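Local coordinates for protein amino acid amide racemase (Ochrobactrum anthropi, PDB 6GIO) that binds pyridoxal-5'-phosphate and belongs to the class-III aminotransferase family of PLP-dependent proteins, present here as an assembly of two chains, at residues 137-142 and 153-158; 114-119 and 201-206; 205-208 and 214-217. All coordinates share one frame; numbering follows the deposited sequence.

Contact 1. Residues 137-142 and 153-158; sequences GSYHGN and TAMTHT. With PLP (pyridoxal-5'-phosphate), chain G.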
loop_
_atom_site.group_PDB
_atom_site.type_symbol
_atom_site.label_atom_id
_atom_site.label_comp_id
_atom_site.label_asym_id
_atom_site.label_seq_id
_atom_site.Cartn_x
_atom_site.Cartn_y
_atom_site.Cartn_z
ATOM N N GLY C 137 -19.522 -11.382 -5.108
ATOM C CA GLY C 137 -19.780 -10.058 -4.590
ATOM C C GLY C 137 -18.803 -9.592 -3.531
ATOM O O GLY C 137 -18.853 -8.416 -3.100
ATOM N N SER C 138 -17.910 -10.492 -3.115
ATOM C CA SER C 138 -16.901 -10.185 -2.130
ATOM C C SER C 138 -15.897 -9.193 -2.740
ATOM O O SER C 138 -15.659 -9.178 -3.941
ATOM C CB SER C 138 -16.177 -11.451 -1.675
ATOM O OG SER C 138 -15.248 -11.846 -2.646
ATOM N N TYR C 139 -15.338 -8.359 -1.881
ATOM C CA TYR C 139 -14.412 -7.339 -2.289
ATOM C C TYR C 139 -13.280 -7.464 -1.307
ATOM O O TYR C 139 -13.428 -7.071 -0.164
ATOM C CB TYR C 139 -15.080 -5.965 -2.235
ATOM C CG TYR C 139 -14.219 -4.873 -2.787
ATOM C CD1 TYR C 139 -13.146 -4.366 -2.041
ATOM C CD2 TYR C 139 -14.479 -4.311 -4.029
ATOM C CE1 TYR C 139 -12.346 -3.353 -2.530
ATOM C CE2 TYR C 139 -13.677 -3.282 -4.529
ATOM C CZ TYR C 139 -12.600 -2.817 -3.765
ATOM O OH TYR C 139 -11.759 -1.811 -4.228
ATOM N N HIS C 140 -12.184 -8.079 -1.748
ATOM C CA HIS C 140 -10.979 -8.237 -0.923
ATOM C C HIS C 140 -9.825 -7.285 -1.330
ATOM O O HIS C 140 -8.766 -7.286 -0.697
ATOM C CB HIS C 140 -10.535 -9.689 -0.941
ATOM C CG HIS C 140 -11.538 -10.617 -0.331
ATOM N ND1 HIS C 140 -11.934 -10.510 0.986
ATOM C CD2 HIS C 140 -12.242 -11.647 -0.856
ATOM C CE1 HIS C 140 -12.859 -11.428 1.235
ATOM N NE2 HIS C 140 -13.046 -12.145 0.144
ATOM N N GLY C 141 -10.025 -6.499 -2.387
ATOM C CA GLY C 141 -9.085 -5.471 -2.770
ATOM C C GLY C 141 -9.048 -5.167 -4.270
ATOM O O GLY C 141 -9.760 -5.804 -5.051
ATOM N N ASN C 142 -8.213 -4.197 -4.663
ATOM C CA ASN C 142 -8.085 -3.784 -6.052
ATOM C C ASN C 142 -6.637 -3.802 -6.571
ATOM O O ASN C 142 -6.286 -3.091 -7.533
ATOM C CB ASN C 142 -8.721 -2.404 -6.283
ATOM C CG ASN C 142 -9.493 -2.335 -7.590
ATOM O OD1 ASN C 142 -9.852 -3.367 -8.167
ATOM N ND2 ASN C 142 -9.799 -1.140 -8.040
ATOM N N THR C 153 -18.808 -7.450 -8.986
ATOM C CA THR C 153 -19.089 -7.034 -10.360
ATOM C C THR C 153 -18.204 -5.899 -10.882
ATOM O O THR C 153 -18.013 -5.796 -12.063
ATOM C CB THR C 153 -20.570 -6.612 -10.534
ATOM O OG1 THR C 153 -20.851 -5.487 -9.701
ATOM C CG2 THR C 153 -21.491 -7.734 -10.138
ATOM N N ALA C 154 -17.651 -5.055 -10.021
ATOM C CA ALA C 154 -16.789 -3.966 -10.497
ATOM C C ALA C 154 -15.451 -4.473 -11.066
ATOM O O ALA C 154 -14.831 -3.774 -11.863
ATOM C CB ALA C 154 -16.544 -2.958 -9.392
ATOM N N MET C 155 -15.021 -5.682 -10.674
ATOM C CA MET C 155 -13.749 -6.264 -11.147
ATOM C C MET C 155 -13.881 -7.430 -12.167
ATOM O O MET C 155 -12.921 -8.166 -12.452
ATOM C CB MET C 155 -12.916 -6.668 -9.940
ATOM C CG MET C 155 -12.665 -5.476 -9.003
ATOM S SD MET C 155 -12.787 -5.772 -7.221
ATOM C CE MET C 155 -13.879 -7.197 -7.153
ATOM N N THR C 156 -15.047 -7.548 -12.792
ATOM C CA THR C 156 -15.245 -8.573 -13.829
ATOM C C THR C 156 -14.582 -8.168 -15.162
ATOM O O THR C 156 -14.667 -8.899 -16.151
ATOM C CB THR C 156 -16.742 -8.830 -14.071
ATOM O OG1 THR C 156 -17.383 -7.608 -14.476
ATOM C CG2 THR C 156 -17.408 -9.381 -12.803
ATOM N N HIS C 157 -13.943 -6.995 -15.200
ATOM C CA HIS C 157 -13.116 -6.642 -16.351
ATOM C C HIS C 157 -11.864 -7.550 -16.455
ATOM O O HIS C 157 -11.228 -7.563 -17.483
ATOM C CB HIS C 157 -12.724 -5.149 -16.315
ATOM C CG HIS C 157 -12.207 -4.695 -14.989
ATOM N ND1 HIS C 157 -11.101 -5.264 -14.380
ATOM C CD2 HIS C 157 -12.657 -3.736 -14.146
ATOM C CE1 HIS C 157 -10.907 -4.675 -13.212
ATOM N NE2 HIS C 157 -11.836 -3.748 -13.045
ATOM N N THR C 158 -11.547 -8.319 -15.402
ATOM C CA THR C 158 -10.318 -9.132 -15.321
ATOM C C THR C 158 -10.677 -10.512 -14.781
ATOM O O THR C 158 -11.476 -10.630 -13.839
ATOM C CB THR C 158 -9.285 -8.463 -14.363
ATOM O OG1 THR C 158 -9.053 -7.121 -14.801
ATOM C CG2 THR C 158 -7.942 -9.236 -14.311
HETATM N N1 PLP G . -11.479 -6.105 2.130
HETATM C C2 PLP G . -12.660 -5.532 2.473
HETATM C C2A PLP G . -13.771 -6.302 3.117
HETATM C C3 PLP G . -12.910 -4.094 2.201
HETATM O O3 PLP G . -14.084 -3.545 2.538
HETATM C C4 PLP G . -11.852 -3.264 1.591
HETATM C C4A PLP G . -12.089 -1.812 1.329
HETATM C C5 PLP G . -10.580 -4.000 1.265
HETATM C C6 PLP G . -10.483 -5.378 1.556
HETATM C C5A PLP G . -9.442 -3.265 0.575
HETATM O O4P PLP G . -8.989 -2.084 1.249
HETATM P P PLP G . -8.193 -0.940 0.469
HETATM O O1P PLP G . -7.504 -0.228 1.592
HETATM O O2P PLP G . -9.229 -0.083 -0.235
HETATM O O3P PLP G . -7.220 -1.669 -0.446
#
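Asn-142 and Met-155 mark the closest approach of the two backbones, and with their CA atoms 8.0 Å apart the segments meet through side chains, not paired strands. Residues 137-142 form an irregular loop, while 153-158 starts in a short 3-10 segment and runs into a type I beta turn from Met-155 to Thr-158, closed by Thr-158 N to Met-155 O. From the start of this turn Met-155 reaches across. Its chain is bent at both chi2 and chi3, and the bends bring the sulfur against the Tyr-139 ring and fold the terminal methyl toward the carbonyl of Ser-138.

Met-155 SD lies 4.4 Å from the centroid of the Tyr-139 ring and 41° off its normal, an oblique Met-aromatic contact. The nearest ring atom is Tyr-139 CE2, 3.8 Å from Met-155 SD. The same sulfur also lies 3.7 Å from Gly-141 O. Beside it, Asn-142 OD1 packs 3.6 Å from Met-155 CG; this buried oxygen has no hydrogen-bonding partner in the model. Met-147 of helix 144-147 touches both Asn-142 and Met-155, and Leu-293 of the second subunit packs on Tyr-139.

The other flank of the tyrosine meets PLP. CG sits anti to the backbone N (chi1 -174°), which lays the ring obliquely beside the pyridine, with Tyr-139 CD1 4.0 Å from PLP C4. The neighbouring backbone closes in as well, Tyr-139 O standing 3.1 Å from PLP C2. Next along the chain, His-140 ND1 is hydrogen-bonded to Asp-238. In this structure the buried Met-155 backs the tyrosine; an aromatic side chain alongside the pyridine ring is itself typical of the PLP pocket of class-III aminotransferase-type proteins.

Contact 2. Residues 114-119 and 201-206; sequences DANDCA and AVFIEP. With PLP (pyridoxal-5'-phosphate), chain G.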
loop_
_atom_site.group_PDB
_atom_site.type_symbol
_atom_site.label_atom_id
_atom_site.label_comp_id
_atom_site.label_asym_id
_atom_site.label_seq_id
_atom_site.Cartn_x
_atom_site.Cartn_y
_atom_site.Cartn_z
ATOM N N ASP C 114 -3.406 -4.872 -0.078
ATOM C CA ASP C 114 -2.072 -5.483 0.061
ATOM C C ASP C 114 -2.067 -6.610 1.151
ATOM O O ASP C 114 -1.341 -7.617 1.024
ATOM C CB ASP C 114 -0.913 -4.439 0.165
ATOM C CG ASP C 114 -0.779 -3.688 1.543
ATOM O OD1 ASP C 114 -1.259 -4.137 2.583
ATOM O OD2 ASP C 114 -0.067 -2.634 1.571
ATOM N N ALA C 115 -2.955 -6.464 2.135
ATOM C CA ALA C 115 -3.102 -7.456 3.219
ATOM C C ALA C 115 -3.723 -8.727 2.703
ATOM O O ALA C 115 -3.268 -9.849 3.053
ATOM C CB ALA C 115 -3.901 -6.874 4.374
ATOM N N ASN C 116 -4.741 -8.598 1.863
ATOM C CA ASN C 116 -5.317 -9.792 1.255
ATOM C C ASN C 116 -4.402 -10.404 0.169
ATOM O O ASN C 116 -4.413 -11.629 -0.055
ATOM C CB ASN C 116 -6.730 -9.535 0.680
ATOM C CG ASN C 116 -7.795 -9.421 1.749
ATOM O OD1 ASN C 116 -8.560 -8.442 1.777
ATOM N ND2 ASN C 116 -7.845 -10.398 2.648
ATOM N N ASP C 117 -3.615 -9.574 -0.498
ATOM C CA ASP C 117 -2.634 -10.094 -1.441
ATOM C C ASP C 117 -1.595 -10.943 -0.681
ATOM O O ASP C 117 -1.255 -12.056 -1.084
ATOM C CB ASP C 117 -1.974 -8.957 -2.193
ATOM C CG ASP C 117 -1.152 -9.448 -3.364
ATOM O OD1 ASP C 117 -1.376 -10.572 -3.854
ATOM O OD2 ASP C 117 -0.274 -8.716 -3.807
ATOM N N CYS C 118 -1.124 -10.392 0.427
ATOM C CA CYS C 118 -0.269 -11.094 1.350
ATOM C C CYS C 118 -0.899 -12.408 1.744
ATOM O O CYS C 118 -0.281 -13.471 1.607
ATOM C CB CYS C 118 0.009 -10.239 2.607
ATOM S SG CYS C 118 1.017 -11.159 3.823
ATOM N N ALA C 119 -2.145 -12.339 2.224
ATOM C CA ALA C 119 -2.824 -13.524 2.722
ATOM C C ALA C 119 -2.830 -14.577 1.641
ATOM O O ALA C 119 -2.405 -15.691 1.904
ATOM C CB ALA C 119 -4.259 -13.211 3.188
ATOM N N ALA C 201 -7.508 -22.142 1.594
ATOM C CA ALA C 201 -8.239 -21.242 2.448
ATOM C C ALA C 201 -9.600 -20.879 1.906
ATOM O O ALA C 201 -9.825 -20.931 0.693
ATOM C CB ALA C 201 -7.434 -19.974 2.584
ATOM N N VAL C 202 -10.490 -20.456 2.807
ATOM C CA VAL C 202 -11.777 -19.852 2.444
ATOM C C VAL C 202 -11.710 -18.464 2.980
ATOM O O VAL C 202 -11.304 -18.280 4.141
ATOM C CB VAL C 202 -13.014 -20.600 3.044
ATOM C CG1 VAL C 202 -12.842 -20.909 4.516
ATOM C CG2 VAL C 202 -14.318 -19.835 2.813
ATOM N N PHE C 203 -12.112 -17.496 2.138
ATOM C CA PHE C 203 -12.169 -16.099 2.536
ATOM C C PHE C 203 -13.573 -15.641 2.811
ATOM O O PHE C 203 -14.453 -15.712 1.917
ATOM C CB PHE C 203 -11.593 -15.209 1.462
ATOM C CG PHE C 203 -10.089 -15.130 1.468
ATOM C CD1 PHE C 203 -9.331 -16.193 1.013
ATOM C CD2 PHE C 203 -9.437 -13.950 1.873
ATOM C CE1 PHE C 203 -7.933 -16.112 0.982
ATOM C CE2 PHE C 203 -8.066 -13.856 1.840
ATOM C CZ PHE C 203 -7.298 -14.936 1.390
ATOM N N ILE C 204 -13.758 -15.086 4.004
ATOM C CA ILE C 204 -15.101 -14.755 4.539
ATOM C C ILE C 204 -15.176 -13.295 4.946
ATOM O O ILE C 204 -14.410 -12.869 5.849
ATOM C CB ILE C 204 -15.415 -15.573 5.809
ATOM C CG1 ILE C 204 -15.523 -17.062 5.514
ATOM C CG2 ILE C 204 -16.696 -15.087 6.467
ATOM C CD1 ILE C 204 -15.544 -17.920 6.781
ATOM N N GLU C 205 -16.038 -12.521 4.279
ATOM C CA GLU C 205 -16.522 -11.280 4.853
ATOM C C GLU C 205 -17.697 -11.606 5.815
ATOM O O GLU C 205 -18.692 -12.206 5.390
ATOM C CB GLU C 205 -17.061 -10.331 3.765
ATOM C CG GLU C 205 -16.070 -9.831 2.729
ATOM C CD GLU C 205 -16.652 -8.684 1.906
ATOM O OE1 GLU C 205 -16.795 -8.786 0.696
ATOM O OE2 GLU C 205 -16.981 -7.653 2.472
ATOM N N PRO C 206 -17.611 -11.183 7.085
ATOM C CA PRO C 206 -18.693 -11.444 8.052
ATOM C C PRO C 206 -19.943 -10.600 7.841
ATOM O O PRO C 206 -20.994 -10.948 8.335
ATOM C CB PRO C 206 -18.054 -11.177 9.399
ATOM C CG PRO C 206 -16.942 -10.215 9.125
ATOM C CD PRO C 206 -16.487 -10.448 7.701
HETATM N N1 PLP G . -11.479 -6.105 2.130
HETATM C C2 PLP G . -12.660 -5.532 2.473
HETATM C C2A PLP G . -13.771 -6.302 3.117
HETATM C C3 PLP G . -12.910 -4.094 2.201
HETATM O O3 PLP G . -14.084 -3.545 2.538
HETATM C C4 PLP G . -11.852 -3.264 1.591
HETATM C C4A PLP G . -12.089 -1.812 1.329
HETATM C C5 PLP G . -10.580 -4.000 1.265
HETATM C C6 PLP G . -10.483 -5.378 1.556
HETATM C C5A PLP G . -9.442 -3.265 0.575
HETATM O O4P PLP G . -8.989 -2.084 1.249
HETATM P P PLP G . -8.193 -0.940 0.469
HETATM O O1P PLP G . -7.504 -0.228 1.592
HETATM O O2P PLP G . -9.229 -0.083 -0.235
HETATM O O3P PLP G . -7.220 -1.669 -0.446
#
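Phe-203 of strand 199-204 points its ring at helix 112-127 and meets Asn-116 and Ala-119, a helix-on-sheet packing within the PLP-binding alpha/beta domain. Both partners lie at the ring's edge, near its plane, rather than over a face. The two residues are three apart in the helix, so both project toward the strand. Asn-116 brings its amide alongside the rim, Asn-116 CG lying 4.4 Å from Phe-203 CE2, and the amide and ring planes stand 66° apart. The two side chains run past each other in opposite directions.

In the next shell, the Asn-116 amide has the pyridine of PLP on its far side from the phenylalanine and also touches His-140, whose ring meets that of Phe-203 with planes about 60° apart. Val-236 and Ile-149 pack on Phe-203 as well, and the strand is fixed by backbone hydrogen bonds, Phe-203 to Ile-133 and Ile-204 to Val-236. Just past the strand's end, Glu-205 reaches PLP with its chain extended beyond CG: OE2 comes to 3.5 Å from PLP C2A, a contact with a methyl group, while OE1 accepts from Tyr-139 N. At the start of the helix, Gly-112 N and Ser-113 OG bond PLP directly. About one turn along the helix from Asn-116, Ala-119 CB rests 3.9 Å from Phe-203 CZ.

Contact 3. Residues 205-208 and 214-217; sequences EPIL and VVPP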
loop_
_atom_site.group_PDB
_atom_site.type_symbol
_atom_site.label_atom_id
_atom_site.label_comp_id
_atom_site.label_asym_id
_atom_site.label_seq_id
_atom_site.Cartn_x
_atom_site.Cartn_y
_atom_site.Cartn_z
ATOM N N GLU C 205 -16.038 -12.521 4.279
ATOM C CA GLU C 205 -16.522 -11.280 4.853
ATOM C C GLU C 205 -17.697 -11.606 5.815
ATOM O O GLU C 205 -18.692 -12.206 5.390
ATOM C CB GLU C 205 -17.061 -10.331 3.765
ATOM C CG GLU C 205 -16.070 -9.831 2.729
ATOM C CD GLU C 205 -16.652 -8.684 1.906
ATOM O OE1 GLU C 205 -16.795 -8.786 0.696
ATOM O OE2 GLU C 205 -16.981 -7.653 2.472
ATOM N N PRO C 206 -17.611 -11.183 7.085
ATOM C CA PRO C 206 -18.693 -11.444 8.052
ATOM C C PRO C 206 -19.943 -10.600 7.841
ATOM O O PRO C 206 -20.994 -10.948 8.335
ATOM C CB PRO C 206 -18.054 -11.177 9.399
ATOM C CG PRO C 206 -16.942 -10.215 9.125
ATOM C CD PRO C 206 -16.487 -10.448 7.701
ATOM N N ILE C 207 -19.820 -9.515 7.109
ATOM C CA ILE C 207 -20.942 -8.820 6.475
ATOM C C ILE C 207 -20.424 -8.526 5.104
ATOM O O ILE C 207 -19.300 -8.057 4.956
ATOM C CB ILE C 207 -21.283 -7.479 7.173
ATOM C CG1 ILE C 207 -21.695 -7.764 8.609
ATOM C CG2 ILE C 207 -22.377 -6.746 6.406
ATOM C CD1 ILE C 207 -21.837 -6.557 9.503
ATOM N N LEU C 208 -21.201 -8.831 4.083
ATOM C CA LEU C 208 -20.731 -8.647 2.732
ATOM C C LEU C 208 -20.872 -7.163 2.455
ATOM O O LEU C 208 -21.983 -6.673 2.420
ATOM C CB LEU C 208 -21.593 -9.459 1.778
ATOM C CG LEU C 208 -21.175 -9.490 0.306
ATOM C CD1 LEU C 208 -20.074 -10.513 0.127
ATOM C CD2 LEU C 208 -22.359 -9.800 -0.578
ATOM N N VAL C 214 -24.754 -7.039 3.359
ATOM C CA VAL C 214 -25.568 -8.192 3.620
ATOM C C VAL C 214 -25.112 -8.947 4.856
ATOM O O VAL C 214 -24.002 -9.461 4.892
ATOM C CB VAL C 214 -25.542 -9.146 2.397
ATOM C CG1 VAL C 214 -26.367 -10.400 2.658
ATOM C CG2 VAL C 214 -26.063 -8.436 1.172
ATOM N N VAL C 215 -25.966 -9.033 5.865
ATOM C CA VAL C 215 -25.687 -9.869 7.015
ATOM C C VAL C 215 -26.182 -11.268 6.694
ATOM O O VAL C 215 -27.368 -11.472 6.381
ATOM C CB VAL C 215 -26.410 -9.409 8.287
ATOM C CG1 VAL C 215 -26.045 -10.304 9.498
ATOM C CG2 VAL C 215 -26.073 -7.961 8.604
ATOM N N PRO C 216 -25.292 -12.264 6.804
ATOM C CA PRO C 216 -25.748 -13.591 6.481
ATOM C C PRO C 216 -26.840 -14.084 7.433
ATOM O O PRO C 216 -26.965 -13.539 8.540
ATOM C CB PRO C 216 -24.481 -14.445 6.633
ATOM C CG PRO C 216 -23.708 -13.743 7.691
ATOM C CD PRO C 216 -23.951 -12.271 7.405
ATOM N N PRO C 217 -27.593 -15.131 7.015
ATOM C CA PRO C 217 -28.510 -15.845 7.888
ATOM C C PRO C 217 -27.742 -16.462 9.038
ATOM O O PRO C 217 -26.641 -16.931 8.839
ATOM C CB PRO C 217 -29.063 -16.983 7.007
ATOM C CG PRO C 217 -28.584 -16.722 5.624
ATOM C CD PRO C 217 -27.380 -15.853 5.751
#
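Leu-208 and Val-214 pair side by side as a single antiparallel bridge, and this is the tight part of the contact. Their CA atoms are 4.9 Å apart and two backbone hydrogen bonds join them, the mark of a hydrogen-bonded pair. Leu-208 N gives to Val-214 O at 3.0 Å with an N-H...O angle of 164°, the donor tilted 26° from the carbonyl plane. The return bond, Val-214 N to Leu-208 O, is 2.9 Å long and more bent, at 148°, yet it lies in the plane of the Leu-208 carbonyl, on a lone pair.

Val-214 O takes further company from Ile-207, whose CA approaches it to 3.5 Å as a CA-H...O contact. Ile-207 CG2, turned to the side of its own carbonyl carbon, lies at the same 3.5 Å from Val-214 O. The bridge is backed by aliphatic packing, Leu-208 CB meeting Val-214 CB at 4.0 Å. The pairing is not extended into a ladder: Pro-206 O meets Pro-216 CD closely, at 3.4 Å, but at a position where proline has no N-H to offer.

The fit slackens toward the solvent side, where Ile-207 CG1 and Val-215 CG2 only brush at 4.4 Å and Val-215 is partly exposed. Arg-349 of strand 343-349 packs on both of these residues.

The five residues bridged over by this pair include Ser-209, whose hydroxyl is hydrogen-bonded to Glu-205 OE2, so the closed loop probably helps to position the Glu-205 carboxylate, which touches PLP. The motif is a loop pinched at its base by one antiparallel bridge, in the connection from strand 199-204 to helix 220-229 beside the PLP site.

How the contacts relate
From the N terminus, helix 112-127 supplies the first segment, 114-119, and contact 2 closes only when the chain reaches 201-206, beyond strands 131-135 and 164-167. Contact 1 is nested inside that long loop, closing a short one around helix 144-147. Contact 3 then opens on the residues where contact 2 ends, sharing Glu-205 and Pro-206, and closes a small loop before helix 220-229. Contacts 1 and 3 are therefore in series. In space the centres of contacts 1 and 2 lie about 13 Å apart. Together the three join a helix, the parallel core of the sheet and its connecting loops around PLP, while contacts 1 and 2 also touch the second subunit.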